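Local structure of pesticidial crystal protein CRY2AA (Bacillus thuringiensis serovar kurstaki, 1I5P) at residues 514-519 with 580-585; 520-525 with 616-621. The protein promotes colloid-osmotic lysis by binding to midgut epithelial cells of dipteran and lepidopteran larvae, as a crystal toxin of the delta-endotoxin family. All coordinates share one frame; numbering follows the deposited sequence.

Contact 1 (514-519 with 580-585); sequences EKFGNQ and VNDNGA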
loop_
_atom_site.group_PDB
_atom_site.type_symbol
_atom_site.label_atom_id
_atom_site.label_comp_id
_atom_site.label_asym_id
_atom_site.label_seq_id
_atom_site.Cartn_x
_atom_site.Cartn_y
_atom_site.Cartn_z
ATOM N N GLU A 514 8.883 1.401 8.038
ATOM C CA GLU A 514 7.426 1.390 7.968
ATOM C C GLU A 514 6.772 2.772 8.106
ATOM O O GLU A 514 7.187 3.587 8.936
ATOM C CB GLU A 514 6.898 0.441 9.055
ATOM C CG GLU A 514 5.425 0.586 9.377
ATOM C CD GLU A 514 4.907 -0.531 10.268
ATOM O OE1 GLU A 514 5.385 -0.653 11.418
ATOM O OE2 GLU A 514 4.019 -1.285 9.819
ATOM N N LYS A 515 5.762 3.027 7.272
ATOM C CA LYS A 515 5.005 4.281 7.303
ATOM C C LYS A 515 3.516 3.974 7.161
ATOM O O LYS A 515 3.141 2.985 6.541
ATOM C CB LYS A 515 5.454 5.218 6.177
ATOM C CG LYS A 515 6.868 5.746 6.354
ATOM C CD LYS A 515 6.976 6.557 7.636
ATOM C CE LYS A 515 8.425 6.885 7.962
ATOM N NZ LYS A 515 9.217 5.647 8.212
ATOM N N PHE A 516 2.667 4.822 7.731
ATOM C CA PHE A 516 1.228 4.591 7.665
ATOM C C PHE A 516 0.483 5.548 6.742
ATOM O O PHE A 516 -0.583 5.209 6.234
ATOM C CB PHE A 516 0.625 4.645 9.074
ATOM C CG PHE A 516 1.315 3.741 10.056
ATOM C CD1 PHE A 516 2.228 4.256 10.970
ATOM C CD2 PHE A 516 1.086 2.370 10.039
ATOM C CE1 PHE A 516 2.908 3.420 11.856
ATOM C CE2 PHE A 516 1.764 1.521 10.921
ATOM C CZ PHE A 516 2.676 2.050 11.830
ATOM N N GLY A 517 1.039 6.737 6.529
ATOM C CA GLY A 517 0.390 7.697 5.650
ATOM C C GLY A 517 1.353 8.260 4.623
ATOM O O GLY A 517 1.309 9.448 4.310
ATOM N N ASN A 518 2.216 7.401 4.085
ATOM C CA ASN A 518 3.226 7.820 3.118
ATOM C C ASN A 518 3.175 7.064 1.784
ATOM O O ASN A 518 4.146 7.079 1.022
ATOM C CB ASN A 518 4.610 7.641 3.753
ATOM C CG ASN A 518 5.734 8.182 2.891
ATOM O OD1 ASN A 518 5.756 9.363 2.549
ATOM N ND2 ASN A 518 6.680 7.315 2.538
ATOM N N GLN A 519 2.048 6.417 1.497
ATOM C CA GLN A 519 1.895 5.640 0.261
ATOM C C GLN A 519 3.026 4.621 0.137
ATOM O O GLN A 519 3.559 4.389 -0.944
ATOM C CB GLN A 519 1.891 6.556 -0.967
ATOM C CG GLN A 519 0.753 7.571 -1.007
ATOM C CD GLN A 519 -0.616 6.944 -1.234
ATOM O OE1 GLN A 519 -1.626 7.648 -1.290
ATOM N NE2 GLN A 519 -0.657 5.621 -1.372
ATOM N N VAL A 580 2.398 15.918 10.648
ATOM C CA VAL A 580 2.084 14.496 10.728
ATOM C C VAL A 580 3.253 13.678 11.266
ATOM O O VAL A 580 4.353 13.714 10.708
ATOM C CB VAL A 580 1.714 13.927 9.338
ATOM C CG1 VAL A 580 1.475 12.425 9.438
ATOM C CG2 VAL A 580 0.487 14.634 8.793
ATOM N N ASN A 581 3.018 12.936 12.345
ATOM C CA ASN A 581 4.066 12.093 12.918
ATOM C C ASN A 581 3.772 10.667 12.480
ATOM O O ASN A 581 2.857 10.010 13.000
ATOM C CB ASN A 581 4.078 12.177 14.446
ATOM C CG ASN A 581 5.407 11.729 15.039
ATOM O OD1 ASN A 581 5.861 10.605 14.803
ATOM N ND2 ASN A 581 6.041 12.611 15.805
ATOM N N ASP A 582 4.564 10.200 11.521
ATOM C CA ASP A 582 4.409 8.871 10.944
ATOM C C ASP A 582 5.527 7.953 11.420
ATOM O O ASP A 582 6.637 7.996 10.896
ATOM C CB ASP A 582 4.463 8.978 9.417
ATOM C CG ASP A 582 3.747 7.843 8.720
ATOM O OD1 ASP A 582 3.609 6.759 9.326
ATOM O OD2 ASP A 582 3.329 8.037 7.554
ATOM N N ASN A 583 5.227 7.116 12.406
ATOM C CA ASN A 583 6.213 6.185 12.946
ATOM C C ASN A 583 7.533 6.885 13.295
ATOM O O ASN A 583 8.616 6.354 13.052
ATOM C CB ASN A 583 6.459 5.057 11.939
ATOM C CG ASN A 583 7.294 3.931 12.511
ATOM O OD1 ASN A 583 7.178 3.597 13.685
ATOM N ND2 ASN A 583 8.133 3.332 11.674
ATOM N N GLY A 584 7.435 8.086 13.859
ATOM C CA GLY A 584 8.631 8.824 14.233
ATOM C C GLY A 584 9.070 9.871 13.222
ATOM O O GLY A 584 9.749 10.835 13.574
ATOM N N ALA A 585 8.685 9.694 11.963
ATOM C CA ALA A 585 9.061 10.646 10.925
ATOM C C ALA A 585 8.094 11.828 10.878
ATOM O O ALA A 585 6.895 11.669 11.088
ATOM C CB ALA A 585 9.106 9.950 9.564
HETATM O O HOH W 1 10.283 6.228 10.808
#
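With CG of Asp582 anti to its backbone N (chi1 -155°), the carboxylate stands across from the backbone of Phe516 and Gly517; CG of Asn583, likewise anti (chi1 -171°), carries its amide to Glu514. Asp582 grips the loop with both oxygens. Asp582 OD1 accepts from Phe516 N through its syn lone pair at 2.7 Å, nearly straight. Asp582 OD2 takes Gly517 N at 2.8 Å, on the syn side but 26° out of the carboxylate plane. One buried carboxylate thus occupies two consecutive N-H groups and probably helps to hold the local course of the loop. The Phe516 ring is turned only slightly from the carboxylate plane, its CD1 3.3 Å from Asp582 OD1, and its CE1 packs on CB of Asn583.

Glu514 O is shared by two donors that reach it from opposite faces of its plane: Asn583 ND2 at 2.9 Å and Lys515 NZ at 3.0 Å. The lysine chain bends at chi2 and chi4; Lys515 CD packs against CG and backbone O of Asp582, and Lys515 CE rests 3.5 Å from Ala585 CB. A water joins Lys515 NZ to Asn583 O, and the ammonium also bonds Ser522 OG. Residues 582-585 form the type I' turn of a tight beta hairpin in the C-terminal domain, closed by paired backbone bonds between Asp582 and Ala585.

The loop links strands 510-513 and 522-525 and packs on the N-terminal helical domain: Phe516 meets Tyr227 and Ile224 of helix 202-232 and Phe253 of helix 238-259, while Ala585 touches Ser550 of strand 541-550.

Contact 2 (520-525 with 616-621); sequences GDSLRF and PFDLMN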
loop_
_atom_site.group_PDB
_atom_site.type_symbol
_atom_site.label_atom_id
_atom_site.label_comp_id
_atom_site.label_asym_id
_atom_site.label_seq_id
_atom_site.Cartn_x
_atom_site.Cartn_y
_atom_site.Cartn_z
ATOM N N GLY A 520 3.382 4.010 1.259
ATOM C CA GLY A 520 4.446 3.024 1.257
ATOM C C GLY A 520 5.490 3.373 2.291
ATOM O O GLY A 520 5.423 4.434 2.903
ATOM N N ASP A 521 6.465 2.494 2.490
ATOM C CA ASP A 521 7.495 2.761 3.486
ATOM C C ASP A 521 8.548 3.737 2.979
ATOM O O ASP A 521 8.609 4.051 1.789
ATOM C CB ASP A 521 8.156 1.451 3.938
ATOM C CG ASP A 521 7.169 0.496 4.591
ATOM O OD1 ASP A 521 6.117 0.970 5.085
ATOM O OD2 ASP A 521 7.445 -0.727 4.621
ATOM N N SER A 522 9.370 4.226 3.901
ATOM C CA SER A 522 10.420 5.169 3.552
ATOM C C SER A 522 11.789 4.497 3.556
ATOM O O SER A 522 11.944 3.363 4.024
ATOM C CB SER A 522 10.423 6.351 4.530
ATOM O OG SER A 522 10.736 5.929 5.850
ATOM N N LEU A 523 12.775 5.207 3.014
ATOM C CA LEU A 523 14.141 4.711 2.959
ATOM C C LEU A 523 14.922 5.539 3.979
ATOM O O LEU A 523 15.058 6.756 3.831
ATOM C CB LEU A 523 14.714 4.904 1.549
ATOM C CG LEU A 523 15.734 3.875 1.052
ATOM C CD1 LEU A 523 15.158 2.463 1.169
ATOM C CD2 LEU A 523 16.107 4.187 -0.401
ATOM N N ARG A 524 15.411 4.882 5.025
ATOM C CA ARG A 524 16.160 5.582 6.059
ATOM C C ARG A 524 17.665 5.446 5.863
ATOM O O ARG A 524 18.211 4.343 5.916
ATOM C CB ARG A 524 15.777 5.063 7.449
ATOM C CG ARG A 524 16.441 5.840 8.580
ATOM C CD ARG A 524 16.091 5.295 9.964
ATOM N NE ARG A 524 16.647 3.965 10.214
ATOM C CZ ARG A 524 15.916 2.868 10.390
ATOM N NH1 ARG A 524 14.592 2.933 10.342
ATOM N NH2 ARG A 524 16.506 1.708 10.636
ATOM N N PHE A 525 18.325 6.574 5.631
ATOM C CA PHE A 525 19.772 6.597 5.447
ATOM C C PHE A 525 20.424 6.851 6.805
ATOM O O PHE A 525 20.170 7.872 7.445
ATOM C CB PHE A 525 20.178 7.711 4.471
ATOM C CG PHE A 525 19.562 7.584 3.103
ATOM C CD1 PHE A 525 18.873 8.656 2.537
ATOM C CD2 PHE A 525 19.666 6.400 2.381
ATOM C CE1 PHE A 525 18.296 8.547 1.270
ATOM C CE2 PHE A 525 19.091 6.281 1.111
ATOM C CZ PHE A 525 18.405 7.358 0.557
ATOM N N PRO A 616 19.645 10.024 11.398
ATOM C CA PRO A 616 19.143 9.371 10.187
ATOM C C PRO A 616 18.303 10.299 9.333
ATOM O O PRO A 616 17.777 11.297 9.818
ATOM C CB PRO A 616 18.329 8.202 10.738
ATOM C CG PRO A 616 19.007 7.913 12.049
ATOM C CD PRO A 616 19.171 9.307 12.591
ATOM N N PHE A 617 18.189 9.960 8.054
ATOM C CA PHE A 617 17.399 10.741 7.111
ATOM C C PHE A 617 16.377 9.809 6.473
ATOM O O PHE A 617 16.710 8.700 6.057
ATOM C CB PHE A 617 18.305 11.340 6.032
ATOM C CG PHE A 617 17.574 12.131 4.975
ATOM C CD1 PHE A 617 17.544 13.522 5.027
ATOM C CD2 PHE A 617 16.950 11.488 3.903
ATOM C CE1 PHE A 617 16.914 14.263 4.034
ATOM C CE2 PHE A 617 16.315 12.221 2.901
ATOM C CZ PHE A 617 16.298 13.611 2.967
ATOM N N ASP A 618 15.129 10.255 6.404
ATOM C CA ASP A 618 14.072 9.455 5.795
ATOM C C ASP A 618 13.655 10.027 4.446
ATOM O O ASP A 618 13.120 11.130 4.374
ATOM C CB ASP A 618 12.835 9.405 6.697
ATOM C CG ASP A 618 12.915 8.312 7.754
ATOM O OD1 ASP A 618 12.642 7.138 7.429
ATOM O OD2 ASP A 618 13.252 8.632 8.911
ATOM N N LEU A 619 13.910 9.276 3.379
ATOM C CA LEU A 619 13.502 9.691 2.040
ATOM C C LEU A 619 12.132 9.017 1.951
ATOM O O LEU A 619 12.048 7.795 1.803
ATOM C CB LEU A 619 14.435 9.105 0.978
ATOM C CG LEU A 619 14.766 9.947 -0.260
ATOM C CD1 LEU A 619 14.973 9.001 -1.431
ATOM C CD2 LEU A 619 13.665 10.951 -0.575
ATOM N N MET A 620 11.068 9.811 2.046
ATOM C CA MET A 620 9.710 9.272 2.047
ATOM C C MET A 620 8.952 9.186 0.726
ATOM O O MET A 620 8.253 8.198 0.480
ATOM C CB MET A 620 8.891 10.034 3.084
ATOM C CG MET A 620 9.503 9.923 4.477
ATOM S SD MET A 620 8.762 11.029 5.664
ATOM C CE MET A 620 7.215 10.156 5.957
ATOM N N ASN A 621 9.056 10.215 -0.113
ATOM C CA ASN A 621 8.384 10.184 -1.406
ATOM C C ASN A 621 9.071 11.095 -2.408
ATOM O O ASN A 621 9.705 12.087 -2.046
ATOM C CB ASN A 621 6.910 10.592 -1.291
ATOM C CG ASN A 621 6.024 9.893 -2.333
ATOM O OD1 ASN A 621 6.510 9.384 -3.349
ATOM N ND2 ASN A 621 4.715 9.869 -2.078
#
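Leu523 and Leu619, like Phe525 and Phe617, form hydrogen-bonded pairs of an antiparallel ladder in the C-terminal lectin-like, jelly-roll beta sandwich. Strands 522-525 and 617-621 run at 160° to each other, their axes 4.5 Å apart. Each of the two pairs closes a ring of two backbone bonds: Leu523 N to Leu619 O (2.9 Å) and Leu619 N to Leu523 O, then Phe525 N to Phe617 O (2.7 Å) and Phe617 N to Phe525 O. The Arg524-Asp618 pair between them is non-hydrogen-bonded; here CA-H groups approach the carbonyls instead, Arg524 CA lying 3.2 Å from Phe617 O. Farther along, Met620 and Asn621 together face Arg548 of strand 541-550 as a classic beta bulge.

Apolar contacts occupy the face bearing Leu523, Phe525, Phe617 and Leu619. The two phenylalanines lie side by side and point the same way, with Phe617 CD2 at the edge of the Phe525 ring, 3.7 Å from its CD1. Phe525 CE1 also reaches Leu619 CB, and CB of Leu523 faces CB of Leu619 at 4.2 Å. Tyr534 and Ala532 of strand 530-537 cover this layer, so it belongs to the interior between the sandwich sheets. Carbon packing continues outside this layer, where Arg524 lays CG and CD alongside Pro616 CB and Met620 CG packs against Ser522 CB.

Among the polar groups, the guanidinium of Arg524 pairs with Glu526 through NE. Ser522 OG sits between its own backbone N and carbonyl carbon (chi1 64°) and donates to Asp618 OD1 at 2.8 Å, meeting that oxygen on its anti side, 27° out of the carboxylate plane.

In the fold
The two contacts lie about 10 Å apart, centre to centre, in the C-terminal domain and reach the same mixed sheet. Their segments alternate along the chain: 514-519 runs directly into 520-525, whereas 580-585 comes before 616-621. Strand 522-525 therefore leaves the loop of contact 1 to enter the ladder of contact 2. Asn518 ND2 of the loop also meets Met620 O of the ladder in a probable hydrogen bond. Contact 1 forms the end turned to helices 202-232 and 238-259, and contact 2 continues into the sandwich, so the pair connects the sheet with the surface where it meets the helical bundle.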